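Local coordinates for protein aac(6')-Ii (Enterococcus faecium, PDB 1N71) that acetylates aminoglycoside antibiotics at the 6'-amino group, with acetyl-coenzyme A as the donor, and so confers antibiotic resistance, at residues W71-L76 and I105-G110; L150-V155 and M171-I176. One frame throughout, in Å; residues are numbered along the deposited sequence.

Contact 1: residues W71-L76 and I105-G110; sequences WELHPL and ITIYLG. With COA (coenzyme A), chain E.
Glu72 lays its CB over one face of the Tyr108 ring in a CH-pi contact, 4.0 Å from the ring centroid. CB stands off-centre, toward the hydroxyl end of the ring, 3.6 Å from Tyr108 CZ. Tyr108 CG lies between its own backbone N and carbonyl carbon (chi1 70°). The ring end comes nearer segment 71-76 than CB does. Tyr108 CD1 comes within 3.2 Å of Trp71 O, obliquely to the ring. The Glu72 chain runs on extended, and the carboxylate and ring planes are 14° apart. OE1 accepts a hydrogen bond from Gln65, and OE2 one from a water.

The opposite face of the sheet carries Trp71 and Ile107. Leu73 points toward the partner strand, and its CB packs 3.7 Å from Ile107 CG2. Leu73 and Leu109 lie side by side, with Leu73 CD1 4.0 Å from Leu109 CD2.

The backbones pair in parallel. Trp71 N donates to Thr106 O, Tyr108 N to Trp71 O, and Leu73 N to Tyr108 O. The short segment axes are 46° apart. The nearest CA atoms move from 4.7 Å (Trp71 and Ile107) to 5.3 Å (Leu73 and Leu109). Beyond the last direct bond a water donates to Leu73 O and Glu72 OE2 and accepts from Gly110 N. Splaying of these parallel strands is a hallmark of the GNAT fold, and the pantetheine arm of coenzyme A lies at the splayed end.

Helix 87-101 covers Trp71, Leu73 and Ile107, and Tyr147 of helix 144-149 packs on Leu73 and Leu109. Strand 55-66 flanks strand 70-78 on its other edge.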
ATOM      1  N   TRP A  71       0.877  -3.895   9.533  1.00 15.19           N
ATOM      2  CA  TRP A  71       1.478  -4.908   8.673  1.00 15.83           C
ATOM      3  C   TRP A  71       0.611  -5.264   7.470  1.00 14.41           C
ATOM      4  O   TRP A  71      -0.613  -5.305   7.571  1.00 14.21           O
ATOM      5  CB  TRP A  71       1.723  -6.183   9.476  1.00 16.26           C
ATOM      6  CG  TRP A  71       2.700  -6.013  10.590  1.00 18.28           C
ATOM      7  CD1 TRP A  71       2.557  -5.231  11.700  1.00 18.74           C
ATOM      8  CD2 TRP A  71       3.970  -6.659  10.710  1.00 16.83           C
ATOM      9  NE1 TRP A  71       3.666  -5.352  12.509  1.00 18.04           N
ATOM     10  CE2 TRP A  71       4.549  -6.222  11.925  1.00 18.23           C
ATOM     11  CE3 TRP A  71       4.677  -7.566   9.910  1.00 19.12           C
ATOM     12  CZ2 TRP A  71       5.804  -6.665  12.361  1.00 19.40           C
ATOM     13  CZ3 TRP A  71       5.929  -8.008  10.344  1.00 21.59           C
ATOM     14  CH2 TRP A  71       6.476  -7.555  11.561  1.00 18.27           C
ATOM     15  N   GLU A  72       1.261  -5.531   6.341  1.00 14.44           N
ATOM     16  CA  GLU A  72       0.560  -5.932   5.128  1.00 14.55           C
ATOM     17  C   GLU A  72       0.689  -7.437   4.944  1.00 15.80           C
ATOM     18  O   GLU A  72       1.804  -7.970   4.901  1.00 16.43           O
ATOM     19  CB  GLU A  72       1.149  -5.242   3.892  1.00 17.01           C
ATOM     20  CG  GLU A  72       0.650  -5.866   2.586  1.00 18.80           C
ATOM     21  CD  GLU A  72       1.201  -5.192   1.338  1.00 22.60           C
ATOM     22  OE1 GLU A  72       2.281  -4.574   1.407  1.00 22.07           O
ATOM     23  OE2 GLU A  72       0.552  -5.294   0.276  1.00 24.70           O
ATOM     24  N   LEU A  73      -0.450  -8.117   4.840  1.00 14.58           N
ATOM     25  CA  LEU A  73      -0.476  -9.557   4.631  1.00 15.50           C
ATOM     26  C   LEU A  73      -0.090  -9.786   3.171  1.00 18.62           C
ATOM     27  O   LEU A  73      -0.778  -9.322   2.254  1.00 17.14           O
ATOM     28  CB  LEU A  73      -1.888 -10.103   4.908  1.00 14.13           C
ATOM     29  CG  LEU A  73      -2.149 -11.613   4.790  1.00 15.50           C
ATOM     30  CD1 LEU A  73      -3.498 -11.936   5.419  1.00 15.47           C
ATOM     31  CD2 LEU A  73      -2.119 -12.054   3.331  1.00 18.18           C
ATOM     32  N   HIS A  74       1.020 -10.483   2.955  1.00 16.72           N
ATOM     33  CA  HIS A  74       1.485 -10.751   1.598  1.00 20.38           C
ATOM     34  C   HIS A  74       2.694 -11.682   1.607  1.00 18.15           C
ATOM     35  O   HIS A  74       3.695 -11.401   2.260  1.00 18.72           O
ATOM     36  CB  HIS A  74       1.849  -9.433   0.903  1.00 23.74           C
ATOM     37  CG  HIS A  74       2.454  -9.610  -0.455  1.00 27.69           C
ATOM     38  ND1 HIS A  74       3.767  -9.986  -0.643  1.00 29.86           N
ATOM     39  CD2 HIS A  74       1.923  -9.469  -1.693  1.00 28.66           C
ATOM     40  CE1 HIS A  74       4.020 -10.067  -1.937  1.00 28.37           C
ATOM     41  NE2 HIS A  74       2.917  -9.758  -2.597  1.00 31.23           N
ATOM     42  N   PRO A  75       2.597 -12.820   0.907  1.00 17.83           N
ATOM     43  CA  PRO A  75       1.424 -13.244   0.141  1.00 16.34           C
ATOM     44  C   PRO A  75       0.670 -14.303   0.937  1.00 17.54           C
ATOM     45  O   PRO A  75       0.988 -14.564   2.101  1.00 15.76           O
ATOM     46  CB  PRO A  75       2.049 -13.839  -1.102  1.00 19.45           C
ATOM     47  CG  PRO A  75       3.209 -14.602  -0.502  1.00 19.70           C
ATOM     48  CD  PRO A  75       3.771 -13.637   0.546  1.00 18.03           C
ATOM     49  N   LEU A  76      -0.337 -14.893   0.308  1.00 15.74           N
ATOM     50  CA  LEU A  76      -1.100 -15.977   0.910  1.00 16.60           C
ATOM     51  C   LEU A  76      -1.416 -16.924  -0.232  1.00 17.85           C
ATOM     52  O   LEU A  76      -2.129 -16.566  -1.172  1.00 16.19           O
ATOM     53  CB  LEU A  76      -2.406 -15.497   1.548  1.00 15.53           C
ATOM     54  CG  LEU A  76      -3.290 -16.653   2.051  1.00 18.57           C
ATOM     55  CD1 LEU A  76      -2.491 -17.562   2.998  1.00 18.70           C
ATOM     56  CD2 LEU A  76      -4.524 -16.104   2.754  1.00 18.70           C
ATOM     57  N   ILE A 105      -0.628  -4.066  15.543  1.00 17.43           N
ATOM     58  CA  ILE A 105      -2.003  -3.701  15.866  1.00 18.13           C
ATOM     59  C   ILE A 105      -2.974  -4.102  14.760  1.00 16.20           C
ATOM     60  O   ILE A 105      -4.063  -4.614  15.018  1.00 15.98           O
ATOM     61  CB  ILE A 105      -2.146  -2.168  16.029  1.00 20.44           C
ATOM     62  CG1 ILE A 105      -1.169  -1.650  17.084  1.00 24.32           C
ATOM     63  CG2 ILE A 105      -3.576  -1.819  16.379  1.00 23.09           C
ATOM     64  CD1 ILE A 105      -1.252  -0.154  17.291  1.00 24.60           C
ATOM     65  N   THR A 106      -2.581  -3.847  13.522  1.00 18.11           N
ATOM     66  CA  THR A 106      -3.455  -4.150  12.401  1.00 18.60           C
ATOM     67  C   THR A 106      -2.732  -4.765  11.217  1.00 16.29           C
ATOM     68  O   THR A 106      -1.550  -4.518  10.981  1.00 15.60           O
ATOM     69  CB  THR A 106      -4.168  -2.881  11.904  1.00 20.56           C
ATOM     70  OG1 THR A 106      -5.007  -3.209  10.787  1.00 23.31           O
ATOM     71  CG2 THR A 106      -3.156  -1.853  11.449  1.00 20.25           C
ATOM     72  N   ILE A 107      -3.480  -5.564  10.471  1.00 15.47           N
ATOM     73  CA  ILE A 107      -2.977  -6.223   9.286  1.00 13.95           C
ATOM     74  C   ILE A 107      -3.934  -5.827   8.181  1.00 12.69           C
ATOM     75  O   ILE A 107      -5.149  -5.879   8.366  1.00 13.48           O
ATOM     76  CB  ILE A 107      -3.004  -7.760   9.442  1.00 14.43           C
ATOM     77  CG1 ILE A 107      -2.028  -8.190  10.542  1.00 15.49           C
ATOM     78  CG2 ILE A 107      -2.648  -8.432   8.110  1.00 13.16           C
ATOM     79  CD1 ILE A 107      -2.016  -9.701  10.792  1.00 14.83           C
ATOM     80  N   TYR A 108      -3.392  -5.410   7.048  1.00 13.26           N
ATOM     81  CA  TYR A 108      -4.228  -5.031   5.920  1.00 14.18           C
ATOM     82  C   TYR A 108      -3.704  -5.747   4.687  1.00 13.62           C
ATOM     83  O   TYR A 108      -2.588  -6.260   4.683  1.00 13.63           O
ATOM     84  CB  TYR A 108      -4.199  -3.518   5.697  1.00 13.22           C
ATOM     85  CG  TYR A 108      -2.885  -3.006   5.166  1.00 14.85           C
ATOM     86  CD1 TYR A 108      -1.789  -2.819   6.014  1.00 16.30           C
ATOM     87  CD2 TYR A 108      -2.729  -2.721   3.810  1.00 17.18           C
ATOM     88  CE1 TYR A 108      -0.575  -2.356   5.522  1.00 19.77           C
ATOM     89  CE2 TYR A 108      -1.518  -2.261   3.307  1.00 20.88           C
ATOM     90  CZ  TYR A 108      -0.448  -2.079   4.167  1.00 20.21           C
ATOM     91  OH  TYR A 108       0.745  -1.619   3.669  1.00 24.86           O
ATOM     92  N   LEU A 109      -4.514  -5.776   3.640  1.00 13.47           N
ATOM     93  CA  LEU A 109      -4.145  -6.456   2.412  1.00 13.26           C
ATOM     94  C   LEU A 109      -4.900  -5.854   1.243  1.00 15.34           C
ATOM     95  O   LEU A 109      -5.887  -5.138   1.422  1.00 12.45           O
ATOM     96  CB  LEU A 109      -4.492  -7.946   2.528  1.00 14.23           C
ATOM     97  CG  LEU A 109      -5.980  -8.222   2.800  1.00 16.34           C
ATOM     98  CD1 LEU A 109      -6.744  -8.326   1.479  1.00 15.88           C
ATOM     99  CD2 LEU A 109      -6.132  -9.510   3.594  1.00 16.39           C
ATOM    100  N   GLY A 110      -4.411  -6.139   0.044  1.00 15.37           N
ATOM    101  CA  GLY A 110      -5.062  -5.663  -1.156  1.00 17.55           C
ATOM    102  C   GLY A 110      -5.386  -6.881  -2.000  1.00 20.36           C
ATOM    103  O   GLY A 110      -4.490  -7.654  -2.348  1.00 21.76           O
TER
HETATM  104  N1A COA E 601     -14.740 -17.152  -1.957  1.00 22.22           N
HETATM  105  C2A COA E 601     -15.598 -17.230  -0.923  1.00 23.18           C
HETATM  106  N3A COA E 601     -15.419 -17.868   0.256  1.00 25.36           N
HETATM  107  C4A COA E 601     -14.181 -18.469   0.315  1.00 23.90           C
HETATM  108  C5A COA E 601     -13.209 -18.474  -0.659  1.00 22.48           C
HETATM  109  C6A COA E 601     -13.515 -17.761  -1.863  1.00 21.61           C
HETATM  110  N6A COA E 601     -12.664 -17.687  -2.883  1.00 20.17           N
HETATM  111  N7A COA E 601     -12.093 -19.183  -0.241  1.00 22.07           N
HETATM  112  C8A COA E 601     -12.419 -19.594   0.950  1.00 22.87           C
HETATM  113  N9A COA E 601     -13.673 -19.202   1.356  1.00 23.99           N
HETATM  114  C1B COA E 601     -14.358 -19.492   2.625  1.00 27.22           C
HETATM  115  C2B COA E 601     -14.680 -20.977   2.812  1.00 30.79           C
HETATM  116  O2B COA E 601     -15.946 -21.265   2.204  1.00 33.27           O
HETATM  117  C3B COA E 601     -14.790 -21.183   4.319  1.00 31.37           C
HETATM  118  O3B COA E 601     -16.067 -20.677   4.746  1.00 37.22           O
HETATM  119  P3B COA E 601     -17.064 -21.577   5.638  1.00 41.10           P
HETATM  120  O7A COA E 601     -17.303 -22.786   4.813  1.00 41.19           O
HETATM  121  O8A COA E 601     -18.255 -20.708   5.813  1.00 41.46           O
HETATM  122  O9A COA E 601     -16.308 -21.828   6.889  1.00 40.65           O
HETATM  123  C4B COA E 601     -13.707 -20.223   4.830  1.00 27.66           C
HETATM  124  O4B COA E 601     -13.578 -19.245   3.791  1.00 26.14           O
HETATM  125  C5B COA E 601     -12.359 -20.881   5.159  1.00 24.67           C
HETATM  126  O5B COA E 601     -11.711 -21.317   3.958  1.00 22.37           O
HETATM  127  P1A COA E 601     -10.318 -22.133   3.981  1.00 20.76           P
HETATM  128  O1A COA E 601     -10.602 -23.554   3.685  1.00 19.09           O
HETATM  129  O2A COA E 601      -9.562 -21.766   5.199  1.00 18.67           O
HETATM  130  O3A COA E 601      -9.581 -21.476   2.715  1.00 20.29           O
HETATM  131  P2A COA E 601      -8.417 -22.113   1.806  1.00 20.14           P
HETATM  132  O4A COA E 601      -9.025 -22.649   0.569  1.00 20.91           O
HETATM  133  O5A COA E 601      -7.537 -22.971   2.625  1.00 22.80           O
HETATM  134  O6A COA E 601      -7.585 -20.794   1.419  1.00 20.77           O
HETATM  135  CBP COA E 601      -7.445 -18.968  -0.183  1.00 23.72           C
HETATM  136  CCP COA E 601      -8.255 -19.622   0.928  1.00 20.81           C
HETATM  137  CDP COA E 601      -8.254 -17.787  -0.734  1.00 22.95           C
HETATM  138  CEP COA E 601      -6.099 -18.457   0.411  1.00 23.07           C
HETATM  139  CAP COA E 601      -7.185 -20.056  -1.314  1.00 28.17           C
HETATM  140  OAP COA E 601      -8.407 -20.510  -1.906  1.00 29.71           O
HETATM  141  C9P COA E 601      -6.161 -19.599  -2.368  1.00 33.66           C
HETATM  142  O9P COA E 601      -4.994 -20.012  -2.323  1.00 36.32           O
HETATM  143  N8P COA E 601      -6.610 -18.750  -3.303  1.00 37.40           N
HETATM  144  C7P COA E 601      -5.813 -18.192  -4.390  1.00 43.94           C
HETATM  145  C6P COA E 601      -4.876 -17.079  -3.927  1.00 48.06           C
HETATM  146  C5P COA E 601      -5.565 -15.737  -3.758  1.00 51.23           C
HETATM  147  O5P COA E 601      -6.263 -15.269  -4.666  1.00 52.95           O
HETATM  148  N4P COA E 601      -5.362 -15.115  -2.587  1.00 53.72           N
HETATM  149  C3P COA E 601      -5.925 -13.814  -2.210  1.00 54.10           C
HETATM  150  C2P COA E 601      -4.851 -12.835  -1.761  1.00 54.80           C
HETATM  151  S1P COA E 601      -5.042 -11.192  -2.476  1.00 56.20           S
HETATM  152  O   HOH W   1      -1.656  -7.347   0.154  1.00 19.83           O

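Contact 2: residues L150-V155 and M171-I176; sequences LGYKIV and MAKTII
Lys173 is fully extended beyond CG, with CG anti to the backbone N (chi1 178°), and the Lys173 and Tyr152 side chains cross at about a right angle. Tyr152 CG lies beside its own backbone N (chi1 -69°), and one face of its ring receives Lys173 CB. That CB sits over the centre of the ring, 3.6 Å from the centroid, in a CH-pi contact. Further out, Lys173 CD is 3.6 Å from Tyr152 CE1. Lys173 NZ then donates to Leu150 O at 2.8 Å and also forms a salt bridge with Glu96. Tyr152 OH is hydrogen-bonded to Glu96 as well, so one acidic residue of helix 87-101 fixes both polar ends.

Met171 bends at chi3 (67°), which brings CE to 4.0 Å from Tyr152 CB. Its CG packs against Ile154 CG1. Ala172, on the face opposite Met171, meets Val155 CG2 with its CB at 4.0 Å.

Lys153 and Ala172 form an antiparallel hydrogen-bonded pair, N to O in both directions. Ile154 and Met171 are the adjoining non-hydrogen-bonded pair. A water donates to both Gly151 O and Ala172 O, joining the loop before strand 153-158 to strand 168-174. Lys153 NZ turns to Thr129 of the second subunit.

Gly151, with its positive phi, is the C-prime residue of a Schellman motif that ends helix 144-149. The chain passes from this helix end directly into a beta hairpin, strands 153-158 and 168-174, which completes one side of the sheet within this GNAT chain.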
ATOM      1  N   LEU A 150     -12.795 -14.166   8.155  1.00 21.42           N
ATOM      2  CA  LEU A 150     -11.743 -14.200   9.165  1.00 20.14           C
ATOM      3  C   LEU A 150     -11.701 -12.902   9.961  1.00 19.78           C
ATOM      4  O   LEU A 150     -10.762 -12.654  10.713  1.00 19.22           O
ATOM      5  CB  LEU A 150     -10.380 -14.466   8.523  1.00 20.63           C
ATOM      6  CG  LEU A 150     -10.269 -15.853   7.889  1.00 23.47           C
ATOM      7  CD1 LEU A 150      -8.857 -16.084   7.391  1.00 22.99           C
ATOM      8  CD2 LEU A 150     -10.655 -16.910   8.920  1.00 26.32           C
ATOM      9  N   GLY A 151     -12.718 -12.067   9.780  1.00 17.80           N
ATOM     10  CA  GLY A 151     -12.782 -10.823  10.529  1.00 17.62           C
ATOM     11  C   GLY A 151     -12.250  -9.579   9.853  1.00 16.87           C
ATOM     12  O   GLY A 151     -12.222  -8.508  10.470  1.00 17.03           O
ATOM     13  N   TYR A 152     -11.815  -9.698   8.604  1.00 15.05           N
ATOM     14  CA  TYR A 152     -11.307  -8.530   7.888  1.00 16.32           C
ATOM     15  C   TYR A 152     -12.480  -7.783   7.277  1.00 15.73           C
ATOM     16  O   TYR A 152     -13.508  -8.378   6.960  1.00 16.06           O
ATOM     17  CB  TYR A 152     -10.313  -8.935   6.793  1.00 14.40           C
ATOM     18  CG  TYR A 152      -9.016  -9.484   7.348  1.00 16.27           C
ATOM     19  CD1 TYR A 152      -8.987 -10.704   8.024  1.00 15.36           C
ATOM     20  CD2 TYR A 152      -7.833  -8.745   7.272  1.00 14.59           C
ATOM     21  CE1 TYR A 152      -7.813 -11.172   8.624  1.00 15.29           C
ATOM     22  CE2 TYR A 152      -6.652  -9.204   7.872  1.00 15.94           C
ATOM     23  CZ  TYR A 152      -6.655 -10.415   8.547  1.00 14.93           C
ATOM     24  OH  TYR A 152      -5.513 -10.852   9.177  1.00 17.98           O
ATOM     25  N   LYS A 153     -12.318  -6.479   7.115  1.00 14.57           N
ATOM     26  CA  LYS A 153     -13.371  -5.640   6.557  1.00 14.47           C
ATOM     27  C   LYS A 153     -12.839  -4.835   5.383  1.00 12.72           C
ATOM     28  O   LYS A 153     -11.681  -4.435   5.382  1.00 11.99           O
ATOM     29  CB  LYS A 153     -13.877  -4.697   7.657  1.00 17.40           C
ATOM     30  CG  LYS A 153     -14.606  -3.449   7.187  1.00 20.27           C
ATOM     31  CD  LYS A 153     -15.020  -2.588   8.388  1.00 21.68           C
ATOM     32  CE  LYS A 153     -15.812  -1.362   7.955  1.00 26.48           C
ATOM     33  NZ  LYS A 153     -16.468  -0.680   9.113  1.00 25.24           N
ATOM     34  N   ILE A 154     -13.669  -4.605   4.372  1.00 14.26           N
ATOM     35  CA  ILE A 154     -13.218  -3.791   3.250  1.00 11.62           C
ATOM     36  C   ILE A 154     -13.213  -2.363   3.772  1.00 13.66           C
ATOM     37  O   ILE A 154     -14.253  -1.843   4.189  1.00 15.12           O
ATOM     38  CB  ILE A 154     -14.174  -3.876   2.040  1.00 14.21           C
ATOM     39  CG1 ILE A 154     -14.223  -5.318   1.516  1.00 12.77           C
ATOM     40  CG2 ILE A 154     -13.700  -2.904   0.939  1.00 11.19           C
ATOM     41  CD1 ILE A 154     -15.257  -5.558   0.403  1.00 14.01           C
ATOM     42  N   VAL A 155     -12.042  -1.733   3.756  1.00 12.38           N
ATOM     43  CA  VAL A 155     -11.896  -0.368   4.245  1.00 13.43           C
ATOM     44  C   VAL A 155     -11.504   0.604   3.145  1.00 13.67           C
ATOM     45  O   VAL A 155     -11.259   1.780   3.403  1.00 14.09           O
ATOM     46  CB  VAL A 155     -10.833  -0.284   5.346  1.00 13.25           C
ATOM     47  CG1 VAL A 155     -11.294  -1.059   6.572  1.00 14.12           C
ATOM     48  CG2 VAL A 155      -9.506  -0.837   4.831  1.00 15.46           C
ATOM     49  N   MET A 171      -8.538  -4.418   2.450  1.00 12.67           N
ATOM     50  CA  MET A 171      -9.204  -4.981   3.613  1.00 11.36           C
ATOM     51  C   MET A 171      -8.278  -4.899   4.824  1.00 12.87           C
ATOM     52  O   MET A 171      -7.056  -4.941   4.688  1.00 11.88           O
ATOM     53  CB  MET A 171      -9.588  -6.431   3.340  1.00 12.02           C
ATOM     54  CG  MET A 171     -10.448  -6.594   2.093  1.00 13.02           C
ATOM     55  SD  MET A 171     -11.088  -8.246   1.900  1.00 14.29           S
ATOM     56  CE  MET A 171     -12.203  -8.339   3.292  1.00 14.21           C
ATOM     57  N   ALA A 172      -8.857  -4.792   6.012  1.00 12.58           N
ATOM     58  CA  ALA A 172      -8.035  -4.684   7.205  1.00 12.18           C
ATOM     59  C   ALA A 172      -8.723  -5.249   8.430  1.00 13.14           C
ATOM     60  O   ALA A 172      -9.951  -5.384   8.478  1.00 13.87           O
ATOM     61  CB  ALA A 172      -7.663  -3.221   7.440  1.00 11.31           C
ATOM     62  N   LYS A 173      -7.911  -5.579   9.420  1.00 12.70           N
ATOM     63  CA  LYS A 173      -8.401  -6.120  10.672  1.00 13.96           C
ATOM     64  C   LYS A 173      -7.449  -5.684  11.776  1.00 14.19           C
ATOM     65  O   LYS A 173      -6.232  -5.682  11.594  1.00 12.52           O
ATOM     66  CB  LYS A 173      -8.445  -7.653  10.606  1.00 15.27           C
ATOM     67  CG  LYS A 173      -8.902  -8.327  11.901  1.00 15.50           C
ATOM     68  CD  LYS A 173      -8.848  -9.853  11.783  1.00 14.24           C
ATOM     69  CE  LYS A 173      -9.303 -10.536  13.063  1.00 17.67           C
ATOM     70  NZ  LYS A 173      -9.191 -12.031  12.968  1.00 16.62           N
ATOM     71  N   THR A 174      -8.005  -5.260  12.902  1.00 16.63           N
ATOM     72  CA  THR A 174      -7.182  -4.889  14.040  1.00 17.45           C
ATOM     73  C   THR A 174      -7.196  -6.197  14.827  1.00 18.02           C
ATOM     74  O   THR A 174      -8.257  -6.716  15.173  1.00 16.57           O
ATOM     75  CB  THR A 174      -7.804  -3.715  14.799  1.00 18.89           C
ATOM     76  OG1 THR A 174      -7.536  -2.506  14.067  1.00 20.44           O
ATOM     77  CG2 THR A 174      -7.226  -3.601  16.193  1.00 16.26           C
ATOM     78  N   ILE A 175      -6.012  -6.735  15.087  1.00 20.48           N
ATOM     79  CA  ILE A 175      -5.895  -8.046  15.717  1.00 22.30           C
ATOM     80  C   ILE A 175      -5.808  -8.211  17.228  1.00 23.82           C
ATOM     81  O   ILE A 175      -5.689  -9.333  17.716  1.00 25.06           O
ATOM     82  CB  ILE A 175      -4.717  -8.801  15.083  1.00 22.29           C
ATOM     83  CG1 ILE A 175      -3.414  -8.033  15.326  1.00 23.81           C
ATOM     84  CG2 ILE A 175      -4.956  -8.934  13.578  1.00 21.77           C
ATOM     85  CD1 ILE A 175      -2.192  -8.708  14.755  1.00 24.80           C
ATOM     86  N   ILE A 176      -5.866  -7.117  17.973  1.00 23.43           N
ATOM     87  CA  ILE A 176      -5.804  -7.214  19.423  1.00 23.55           C
ATOM     88  C   ILE A 176      -6.854  -6.310  20.042  1.00 22.97           C
ATOM     89  O   ILE A 176      -7.397  -5.424  19.378  1.00 19.52           O
ATOM     90  CB  ILE A 176      -4.416  -6.803  19.967  1.00 23.47           C
ATOM     91  CG1 ILE A 176      -4.088  -5.373  19.537  1.00 24.52           C
ATOM     92  CG2 ILE A 176      -3.348  -7.775  19.469  1.00 24.02           C
ATOM     93  CD1 ILE A 176      -2.790  -4.837  20.125  1.00 27.27           C
TER
HETATM   94  O   HOH W   2     -11.949  -5.744  10.430  1.00 15.61           O

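In the fold
Contacts 1 and 2 lie in the same sheet, with centres 9 Å apart. Strand 106-112 is the partner of strand 70-78 in contact 1 and the neighbour of strand 168-174 in contact 2. Leu109 N is 2.9 Å from Met171 O, a probable backbone hydrogen bond. Thr106 OG1 stands equally close to Lys173 O. Helix 87-101 packs on both contacts. Contact 1 touches coenzyme A: the cofactor's S1P lies 3.6 Å from Gly110 O, and Leu76 also meets it. Contact 2 stands farther back, with the Leu150 side chain about 6 Å from the cofactor. Both contacts also touch the second subunit.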